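Local coordinates for protein lipolytic enzyme, G-D-S-L family (Bacteroides thetaiotaomicron, PDB 7BR2) that metabolizes the drug diltiazem as a gut microbial serine esterase of the SGNH (GDSL) hydrolase family, at residues Asn386-Lys389 with Ala390-Val393; Tyr218-Leu221 with Lys222-Phe226; Val429-Ser432 with Lys433-Ile437. All coordinates share one frame; numbering follows the deposited sequence.

Interaction 1: Asn386-Lys389 with Ala390-Val393; sequences NDRK and AIEV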
ATOM      1  N   ASN A 386     -26.432 -17.934  -0.993  1.00 22.36           N
ATOM      2  CA  ASN A 386     -25.551 -18.937  -0.397  1.00 24.60           C
ATOM      3  C   ASN A 386     -26.317 -20.210  -0.055  1.00 26.13           C
ATOM      4  O   ASN A 386     -26.189 -20.768   1.038  1.00 28.85           O
ATOM      5  CB  ASN A 386     -24.837 -18.358   0.833  1.00 22.41           C
ATOM      6  CG  ASN A 386     -23.804 -17.304   0.459  1.00 20.81           C
ATOM      7  OD1 ASN A 386     -23.195 -17.366  -0.601  1.00 20.55           O
ATOM      8  ND2 ASN A 386     -23.636 -16.318   1.305  1.00 23.76           N
ATOM      9  N   ASP A 387     -27.119 -20.674  -1.016  1.00 23.16           N
ATOM     10  CA  ASP A 387     -28.037 -21.785  -0.796  1.00 25.88           C
ATOM     11  C   ASP A 387     -28.067 -22.684  -2.030  1.00 27.16           C
ATOM     12  O   ASP A 387     -27.290 -22.511  -2.971  1.00 29.72           O
ATOM     13  CB  ASP A 387     -29.445 -21.259  -0.479  1.00 21.82           C
ATOM     14  CG  ASP A 387     -29.983 -20.328  -1.569  1.00 26.51           C
ATOM     15  OD1 ASP A 387     -29.369 -20.208  -2.659  1.00 26.60           O
ATOM     16  OD2 ASP A 387     -31.049 -19.743  -1.362  1.00 29.86           O
ATOM     17  N   ARG A 388     -29.032 -23.616  -2.043  1.00 30.91           N
ATOM     18  CA  ARG A 388     -29.129 -24.592  -3.123  1.00 29.78           C
ATOM     19  C   ARG A 388     -29.495 -23.928  -4.442  1.00 30.20           C
ATOM     20  O   ARG A 388     -29.004 -24.337  -5.497  1.00 30.79           O
ATOM     21  CB  ARG A 388     -30.145 -25.684  -2.778  1.00 33.08           C
ATOM     22  CG  ARG A 388     -30.497 -26.620  -3.943  1.00 31.82           C
ATOM     23  CD  ARG A 388     -29.300 -27.447  -4.435  1.00 31.12           C
ATOM     24  NE  ARG A 388     -28.496 -27.938  -3.318  1.00 34.35           N
ATOM     25  CZ  ARG A 388     -27.322 -28.555  -3.424  1.00 30.47           C
ATOM     26  NH1 ARG A 388     -26.785 -28.795  -4.609  1.00 36.04           N
ATOM     27  NH2 ARG A 388     -26.690 -28.945  -2.330  1.00 28.52           N
ATOM     28  N   LYS A 389     -30.364 -22.910  -4.416  1.00 27.42           N
ATOM     29  CA  LYS A 389     -30.655 -22.234  -5.674  1.00 31.66           C
ATOM     30  C   LYS A 389     -29.427 -21.484  -6.198  1.00 29.04           C
ATOM     31  O   LYS A 389     -29.233 -21.388  -7.419  1.00 31.03           O
ATOM     32  CB  LYS A 389     -31.851 -21.297  -5.529  1.00 27.25           C
ATOM     33  CG  LYS A 389     -32.295 -20.736  -6.890  1.00 45.26           C
ATOM     34  CD  LYS A 389     -33.433 -19.733  -6.755  1.00 40.75           C
ATOM     35  CE  LYS A 389     -34.037 -19.364  -8.110  1.00 40.25           C
ATOM     36  NZ  LYS A 389     -35.543 -19.488  -8.052  1.00 43.21           N
ATOM     37  N   ALA A 390     -28.580 -20.965  -5.304  1.00 23.06           N
ATOM     38  CA  ALA A 390     -27.321 -20.374  -5.749  1.00 27.05           C
ATOM     39  C   ALA A 390     -26.453 -21.415  -6.448  1.00 29.19           C
ATOM     40  O   ALA A 390     -25.911 -21.166  -7.534  1.00 25.50           O
ATOM     41  CB  ALA A 390     -26.570 -19.764  -4.561  1.00 24.80           C
ATOM     42  N   ILE A 391     -26.315 -22.593  -5.825  1.00 26.28           N
ATOM     43  CA  ILE A 391     -25.539 -23.679  -6.414  1.00 28.17           C
ATOM     44  C   ILE A 391     -26.096 -24.056  -7.778  1.00 32.84           C
ATOM     45  O   ILE A 391     -25.340 -24.304  -8.727  1.00 29.84           O
ATOM     46  CB  ILE A 391     -25.500 -24.892  -5.471  1.00 27.13           C
ATOM     47  CG1 ILE A 391     -24.791 -24.546  -4.162  1.00 26.47           C
ATOM     48  CG2 ILE A 391     -24.843 -26.089  -6.165  1.00 24.78           C
ATOM     49  CD1 ILE A 391     -24.956 -25.610  -3.066  1.00 24.67           C
ATOM     50  N   GLU A 392     -27.424 -24.132  -7.886  1.00 29.75           N
ATOM     51  CA  GLU A 392     -28.055 -24.559  -9.129  1.00 32.43           C
ATOM     52  C   GLU A 392     -27.775 -23.569 -10.252  1.00 34.74           C
ATOM     53  O   GLU A 392     -27.438 -23.967 -11.374  1.00 33.33           O
ATOM     54  CB  GLU A 392     -29.561 -24.737  -8.916  1.00 30.31           C
ATOM     55  CG  GLU A 392     -29.921 -26.102  -8.356  1.00 30.22           C
ATOM     56  CD  GLU A 392     -31.325 -26.166  -7.794  1.00 36.73           C
ATOM     57  OE1 GLU A 392     -32.073 -25.173  -7.920  1.00 37.50           O
ATOM     58  OE2 GLU A 392     -31.673 -27.219  -7.212  1.00 38.42           O
ATOM     59  N   VAL A 393     -27.949 -22.270  -9.978  1.00 30.08           N
ATOM     60  CA  VAL A 393     -27.740 -21.276 -11.031  1.00 32.41           C
ATOM     61  C   VAL A 393     -26.267 -21.211 -11.430  1.00 27.98           C
ATOM     62  O   VAL A 393     -25.924 -21.118 -12.623  1.00 32.08           O
ATOM     63  CB  VAL A 393     -28.295 -19.909 -10.593  1.00 29.21           C
ATOM     64  CG1 VAL A 393     -27.809 -18.809 -11.494  1.00 25.03           C
ATOM     65  CG2 VAL A 393     -29.824 -19.960 -10.585  1.00 28.99           C
TER
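R388 curls over I391, one turn further on, and the face of its guanidinium meets the end of the isoleucine. I391 CD1 sits over the centre of the planar group, 3.7 Å above its plane. The neighbouring branch of I391 also takes part: CG2 comes within 3.7 Å of R388 NH1. Two bends bring the guanidinium there. The R388 chain leaves with CG anti to N and then turns at chi2 and again at chi3.

E392 approaches the same arginine from another direction. The two side chains cross at about a right angle. The carboxylate touches the aliphatic part of the arginine, with E392 OE2 3.5 Å from R388 CG. The guanidinium and carboxylate planes stand 59° apart. The charged ends do not meet, since R388 NE stays 5.1 Å from E392 OE2.

D387 is the N-cap of helix 388-397. Its OD1 accepts from A390 N at 2.9 Å, and the nitrogen meets OD1 nearly in line with its C-O bond. With chi1 at 56°, CG lies between N and the carbonyl carbon, which brings OD1 over the first turn, within bonding distance of A390 N. The carbonyl of D387 adds a second bond: D387 O accepts from I391 N at 3.0 Å, in the carbonyl plane. Bonds from E392 N to R388 O and from V393 N to K389 O carry the helix on. Just before the cap, N386 ND2 is bonded to Y369 OH. A390 and V393 touch F377 and F376 of helix 344-377.

The aspartate thus gives an acceptor to an amide of the first turn, and its negative charge probably suits the positive end of the helix dipole. R388 and E392 may attract one another weakly, but within this contact the guanidinium lies on an apolar methyl and forms no salt bridge with E392.

Interaction 2: Tyr218-Leu221 with Lys222-Phe226; sequences YLFL and KAQGF
L221 O accepts from F226 N at 3.2 Å, and G225 N bonds to K222 O, so helix 210-223 ends in a Schellman motif. G225 is its C-prime residue and has positive phi (84°). A side chain there would press on the preceding carbonyl oxygen. Across the same turn, L221 CD2 packs 3.7 Å from F226 CD2. This is the apolar contact that spans the motif.

Q224 crosses the F220 ring, one turn before it, obliquely. Its CG stands beside the backbone N (chi1 -66°), and the chain, extended beyond CG, carries the amide to the ring. Q224 CD is 3.4 Å from F220 CE2, and the amide and ring planes are 54° apart. The amide ends are held from outside: OE1 bonds to Y43 OH, and NE2 bonds weakly to K14 O. A leucine in place of Q224 would probably leave Y43 OH without this partner and lose the weak bond to K14. K222 runs obliquely past Y218, with its CD 3.8 Å from Y218 OH. That hydroxyl bonds to E299.

Around the helix end, L221 and F220 pack on I39 of helix 35-46. F220 meets F24 of strand 21-26 edge-to-face. L219 touches helix 181-194, and Y218 touches helix 296-300.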
ATOM      1  N   TYR A 218       3.739   4.723  -0.871  1.00 33.46           N
ATOM      2  CA  TYR A 218       4.611   5.849  -0.562  1.00 33.60           C
ATOM      3  C   TYR A 218       3.887   7.165  -0.790  1.00 33.76           C
ATOM      4  O   TYR A 218       3.875   8.044   0.076  1.00 37.06           O
ATOM      5  CB  TYR A 218       5.865   5.765  -1.445  1.00 41.38           C
ATOM      6  CG  TYR A 218       6.564   7.089  -1.630  1.00 44.68           C
ATOM      7  CD1 TYR A 218       7.374   7.610  -0.630  1.00 39.67           C
ATOM      8  CD2 TYR A 218       6.363   7.846  -2.781  1.00 41.86           C
ATOM      9  CE1 TYR A 218       7.996   8.825  -0.784  1.00 46.12           C
ATOM     10  CE2 TYR A 218       6.971   9.067  -2.941  1.00 43.07           C
ATOM     11  CZ  TYR A 218       7.792   9.556  -1.944  1.00 48.22           C
ATOM     12  OH  TYR A 218       8.401  10.782  -2.105  1.00 43.44           O
ATOM     13  N   LEU A 219       3.235   7.294  -1.944  1.00 32.72           N
ATOM     14  CA  LEU A 219       2.557   8.539  -2.275  1.00 35.31           C
ATOM     15  C   LEU A 219       1.378   8.802  -1.350  1.00 39.77           C
ATOM     16  O   LEU A 219       1.154   9.947  -0.936  1.00 37.96           O
ATOM     17  CB  LEU A 219       2.102   8.514  -3.735  1.00 40.92           C
ATOM     18  CG  LEU A 219       3.254   8.589  -4.739  1.00 41.34           C
ATOM     19  CD1 LEU A 219       2.792   8.245  -6.152  1.00 33.25           C
ATOM     20  CD2 LEU A 219       3.896   9.990  -4.669  1.00 39.51           C
ATOM     21  N   PHE A 220       0.613   7.758  -1.002  1.00 39.12           N
ATOM     22  CA  PHE A 220      -0.514   7.975  -0.099  1.00 32.68           C
ATOM     23  C   PHE A 220      -0.025   8.349   1.292  1.00 34.28           C
ATOM     24  O   PHE A 220      -0.613   9.212   1.956  1.00 36.20           O
ATOM     25  CB  PHE A 220      -1.407   6.730  -0.050  1.00 33.37           C
ATOM     26  CG  PHE A 220      -2.711   6.940   0.665  1.00 25.21           C
ATOM     27  CD1 PHE A 220      -3.851   7.318  -0.031  1.00 26.35           C
ATOM     28  CD2 PHE A 220      -2.800   6.762   2.033  1.00 29.23           C
ATOM     29  CE1 PHE A 220      -5.052   7.523   0.640  1.00 29.81           C
ATOM     30  CE2 PHE A 220      -3.997   6.949   2.703  1.00 28.78           C
ATOM     31  CZ  PHE A 220      -5.126   7.332   2.004  1.00 27.48           C
ATOM     32  N   LEU A 221       1.076   7.746   1.731  1.00 32.73           N
ATOM     33  CA  LEU A 221       1.646   8.115   3.020  1.00 37.51           C
ATOM     34  C   LEU A 221       2.183   9.542   2.995  1.00 36.88           C
ATOM     35  O   LEU A 221       2.083  10.267   3.990  1.00 34.68           O
ATOM     36  CB  LEU A 221       2.758   7.136   3.393  1.00 35.43           C
ATOM     37  CG  LEU A 221       2.239   5.722   3.645  1.00 33.02           C
ATOM     38  CD1 LEU A 221       3.390   4.744   3.744  1.00 29.33           C
ATOM     39  CD2 LEU A 221       1.373   5.711   4.900  1.00 28.26           C
ATOM     40  N   LYS A 222       2.735   9.971   1.859  1.00 41.47           N
ATOM     41  CA  LYS A 222       3.188  11.356   1.748  1.00 42.59           C
ATOM     42  C   LYS A 222       1.998  12.310   1.777  1.00 36.61           C
ATOM     43  O   LYS A 222       2.057  13.367   2.415  1.00 37.08           O
ATOM     44  CB  LYS A 222       4.058  11.537   0.492  1.00 43.48           C
ATOM     45  CG  LYS A 222       4.453  12.991   0.155  1.00 54.07           C
ATOM     46  CD  LYS A 222       5.690  13.067  -0.771  1.00 48.98           C
ATOM     47  CE  LYS A 222       5.238  13.383  -2.181  1.00 47.97           C
ATOM     48  NZ  LYS A 222       6.341  13.475  -3.161  1.00 56.07           N
ATOM     49  N   ALA A 223       0.894  11.928   1.142  1.00 34.83           N
ATOM     50  CA  ALA A 223      -0.328  12.717   1.234  1.00 36.53           C
ATOM     51  C   ALA A 223      -0.887  12.755   2.650  1.00 37.25           C
ATOM     52  O   ALA A 223      -1.671  13.652   2.973  1.00 42.13           O
ATOM     53  CB  ALA A 223      -1.385  12.174   0.269  1.00 35.90           C
ATOM     54  N   GLN A 224      -0.520  11.805   3.499  1.00 38.91           N
ATOM     55  CA  GLN A 224      -0.916  11.852   4.901  1.00 42.53           C
ATOM     56  C   GLN A 224       0.124  12.548   5.780  1.00 46.41           C
ATOM     57  O   GLN A 224       0.005  12.517   7.014  1.00 38.08           O
ATOM     58  CB  GLN A 224      -1.205  10.438   5.421  1.00 39.84           C
ATOM     59  CG  GLN A 224      -2.418   9.775   4.759  1.00 36.95           C
ATOM     60  CD  GLN A 224      -2.871   8.509   5.490  1.00 38.68           C
ATOM     61  OE1 GLN A 224      -2.070   7.606   5.729  1.00 34.89           O
ATOM     62  NE2 GLN A 224      -4.159   8.430   5.817  1.00 35.40           N
ATOM     63  N   GLY A 225       1.138  13.169   5.176  1.00 43.88           N
ATOM     64  CA  GLY A 225       2.054  13.994   5.937  1.00 47.40           C
ATOM     65  C   GLY A 225       3.191  13.266   6.619  1.00 47.29           C
ATOM     66  O   GLY A 225       3.717  13.775   7.614  1.00 45.11           O
ATOM     67  N   PHE A 226       3.566  12.075   6.139  1.00 37.83           N
ATOM     68  CA  PHE A 226       4.641  11.297   6.743  1.00 40.71           C
ATOM     69  C   PHE A 226       5.980  11.448   6.028  1.00 39.67           C
ATOM     70  O   PHE A 226       6.985  10.916   6.517  1.00 37.54           O
ATOM     71  CB  PHE A 226       4.262   9.809   6.769  1.00 38.80           C
ATOM     72  CG  PHE A 226       3.004   9.519   7.543  1.00 39.10           C
ATOM     73  CD1 PHE A 226       2.804  10.068   8.804  1.00 42.37           C
ATOM     74  CD2 PHE A 226       2.011   8.721   6.995  1.00 31.08           C
ATOM     75  CE1 PHE A 226       1.641   9.813   9.513  1.00 38.57           C
ATOM     76  CE2 PHE A 226       0.844   8.462   7.693  1.00 37.28           C
ATOM     77  CZ  PHE A 226       0.654   9.009   8.951  1.00 33.73           C
TER

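Interaction 3: Val429-Ser432 with Lys433-Ile437; sequences VLIS and KIYEI
Y435 lies alongside I431, one helical turn earlier, and both side chains point the same way. The contact is made by the CG2 branch of the isoleucine, 4.0 Å from Y435 CD2. That methyl is anti to N of I431, beside the carbonyl carbon, which puts it on the side of the following turn. I431 O lies at the edge of the tyrosine ring, near its plane, 3.4 Å from Y435 CD2. The same oxygen accepts from Y435 N at 3.0 Å, with an N-H...O angle of 166°. The ring is also tied at its far end, where Y435 OH bonds to W40 NE1.

These residues form the last turns of helix 417-437, a long helix that packs against helix 344-377 and helix 35-46. The inner side is apolar. I434 touches I352 and L355 of the first helix and M44 of the second. I431 reaches R359 and W40.

The exposed side carries a charged pair. K433 NZ and E436 OE2 form a salt bridge at 3.3 Å. The lysine nitrogen comes from above the carboxylate plane, 38° out of it. K433 bends at chi2 (53°) and chi3 to reach there. Towards the helix end the backbone bonding becomes less regular. E436 N bonds only weakly to S432 O, and K433 O accepts from both E436 N and I437 N.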
ATOM      1  N   VAL A 429      -6.308 -13.660  13.853  1.00 25.95           N
ATOM      2  CA  VAL A 429      -5.143 -14.261  14.494  1.00 28.61           C
ATOM      3  C   VAL A 429      -3.884 -13.541  14.050  1.00 27.63           C
ATOM      4  O   VAL A 429      -3.030 -13.174  14.863  1.00 25.54           O
ATOM      5  CB  VAL A 429      -5.050 -15.760  14.167  1.00 29.49           C
ATOM      6  CG1 VAL A 429      -3.612 -16.243  14.356  1.00 23.93           C
ATOM      7  CG2 VAL A 429      -6.003 -16.550  15.030  1.00 30.38           C
ATOM      8  N   LEU A 430      -3.762 -13.334  12.741  1.00 29.71           N
ATOM      9  CA  LEU A 430      -2.567 -12.691  12.201  1.00 27.66           C
ATOM     10  C   LEU A 430      -2.459 -11.239  12.652  1.00 25.30           C
ATOM     11  O   LEU A 430      -1.375 -10.776  13.029  1.00 24.58           O
ATOM     12  CB  LEU A 430      -2.579 -12.778  10.678  1.00 25.06           C
ATOM     13  CG  LEU A 430      -2.517 -14.195  10.130  1.00 23.86           C
ATOM     14  CD1 LEU A 430      -2.827 -14.207   8.646  1.00 21.54           C
ATOM     15  CD2 LEU A 430      -1.139 -14.794  10.410  1.00 27.77           C
ATOM     16  N   ILE A 431      -3.575 -10.511  12.612  1.00 26.79           N
ATOM     17  CA  ILE A 431      -3.576  -9.103  13.003  1.00 28.31           C
ATOM     18  C   ILE A 431      -3.233  -8.954  14.484  1.00 33.05           C
ATOM     19  O   ILE A 431      -2.494  -8.036  14.880  1.00 31.54           O
ATOM     20  CB  ILE A 431      -4.934  -8.463  12.647  1.00 32.11           C
ATOM     21  CG1 ILE A 431      -5.152  -8.545  11.125  1.00 29.55           C
ATOM     22  CG2 ILE A 431      -4.996  -7.006  13.107  1.00 25.87           C
ATOM     23  CD1 ILE A 431      -6.589  -8.313  10.658  1.00 27.38           C
ATOM     24  N   SER A 432      -3.789  -9.827  15.333  1.00 27.59           N
ATOM     25  CA  SER A 432      -3.448  -9.793  16.750  1.00 27.98           C
ATOM     26  C   SER A 432      -1.977 -10.097  16.966  1.00 28.94           C
ATOM     27  O   SER A 432      -1.325  -9.463  17.800  1.00 28.10           O
ATOM     28  CB  SER A 432      -4.309 -10.768  17.553  1.00 25.97           C
ATOM     29  OG  SER A 432      -5.667 -10.373  17.497  1.00 34.15           O
ATOM     30  N   LYS A 433      -1.435 -11.089  16.255  1.00 29.10           N
ATOM     31  CA  LYS A 433      -0.014 -11.364  16.424  1.00 29.01           C
ATOM     32  C   LYS A 433       0.810 -10.132  16.061  1.00 30.74           C
ATOM     33  O   LYS A 433       1.724  -9.743  16.799  1.00 32.11           O
ATOM     34  CB  LYS A 433       0.391 -12.568  15.581  1.00 28.17           C
ATOM     35  CG  LYS A 433       1.701 -13.216  16.028  1.00 31.05           C
ATOM     36  CD  LYS A 433       1.635 -13.527  17.508  1.00 33.80           C
ATOM     37  CE  LYS A 433       2.225 -14.877  17.814  1.00 42.59           C
ATOM     38  NZ  LYS A 433       2.004 -15.296  19.224  1.00 41.17           N
ATOM     39  N   ILE A 434       0.478  -9.493  14.935  1.00 30.03           N
ATOM     40  CA  ILE A 434       1.205  -8.302  14.507  1.00 30.82           C
ATOM     41  C   ILE A 434       1.187  -7.241  15.602  1.00 31.85           C
ATOM     42  O   ILE A 434       2.230  -6.687  15.960  1.00 29.53           O
ATOM     43  CB  ILE A 434       0.643  -7.761  13.178  1.00 25.76           C
ATOM     44  CG1 ILE A 434       1.138  -8.608  12.013  1.00 19.30           C
ATOM     45  CG2 ILE A 434       1.042  -6.306  12.982  1.00 27.98           C
ATOM     46  CD1 ILE A 434       0.406  -8.317  10.709  1.00 21.80           C
ATOM     47  N   TYR A 435       0.001  -6.928  16.140  1.00 31.21           N
ATOM     48  CA  TYR A 435      -0.061  -5.883  17.162  1.00 28.23           C
ATOM     49  C   TYR A 435       0.381  -6.362  18.539  1.00 31.27           C
ATOM     50  O   TYR A 435       0.411  -5.566  19.488  1.00 30.03           O
ATOM     51  CB  TYR A 435      -1.463  -5.289  17.220  1.00 26.84           C
ATOM     52  CG  TYR A 435      -1.700  -4.300  16.102  1.00 30.02           C
ATOM     53  CD1 TYR A 435      -1.228  -3.002  16.197  1.00 27.07           C
ATOM     54  CD2 TYR A 435      -2.359  -4.676  14.928  1.00 31.49           C
ATOM     55  CE1 TYR A 435      -1.420  -2.091  15.179  1.00 27.23           C
ATOM     56  CE2 TYR A 435      -2.555  -3.771  13.901  1.00 30.00           C
ATOM     57  CZ  TYR A 435      -2.079  -2.472  14.038  1.00 28.54           C
ATOM     58  OH  TYR A 435      -2.271  -1.540  13.047  1.00 30.34           O
ATOM     59  N   GLU A 436       0.740  -7.632  18.667  1.00 26.77           N
ATOM     60  CA  GLU A 436       1.385  -8.112  19.877  1.00 31.24           C
ATOM     61  C   GLU A 436       2.914  -8.046  19.791  1.00 33.77           C
ATOM     62  O   GLU A 436       3.569  -7.733  20.790  1.00 31.46           O
ATOM     63  CB  GLU A 436       0.900  -9.538  20.158  1.00 31.67           C
ATOM     64  CG  GLU A 436       1.733 -10.391  21.108  1.00 42.59           C
ATOM     65  CD  GLU A 436       1.300 -11.869  21.083  1.00 46.61           C
ATOM     66  OE1 GLU A 436       0.106 -12.130  20.805  1.00 48.08           O
ATOM     67  OE2 GLU A 436       2.154 -12.763  21.294  1.00 40.42           O
ATOM     68  N   ILE A 437       3.500  -8.251  18.611  1.00 29.01           N
ATOM     69  CA  ILE A 437       4.950  -8.324  18.503  1.00 28.68           C
ATOM     70  C   ILE A 437       5.568  -7.065  17.899  1.00 28.60           C
ATOM     71  O   ILE A 437       6.761  -7.063  17.616  1.00 27.20           O
ATOM     72  CB  ILE A 437       5.386  -9.562  17.709  1.00 30.44           C
ATOM     73  CG1 ILE A 437       4.979  -9.411  16.237  1.00 30.21           C
ATOM     74  CG2 ILE A 437       4.834 -10.808  18.358  1.00 34.05           C
ATOM     75  CD1 ILE A 437       5.439 -10.539  15.347  1.00 29.14           C
TER

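In the fold
All three are local contacts along or at the ends of helices, one at a start and two at an end. Interaction 1 starts helix 388-397, interaction 2 ends helix 210-223, and interaction 3 lies in the last turns of helix 417-437. Interaction 2 is the core contact, its centre about 11 Å from the centre of the chain, with mostly aromatic and aliphatic partners. Interaction 1 is at the surface, its centre about 36 Å from the centre of the chain, and relies on an aspartate cap and a charged side chain lying on an isoleucine. Interaction 3 is intermediate, apolar where it meets other helices, with a salt bridge on its exposed side. Helix 35-46 touches interactions 2 and 3; helix 344-377 touches 1 and 3.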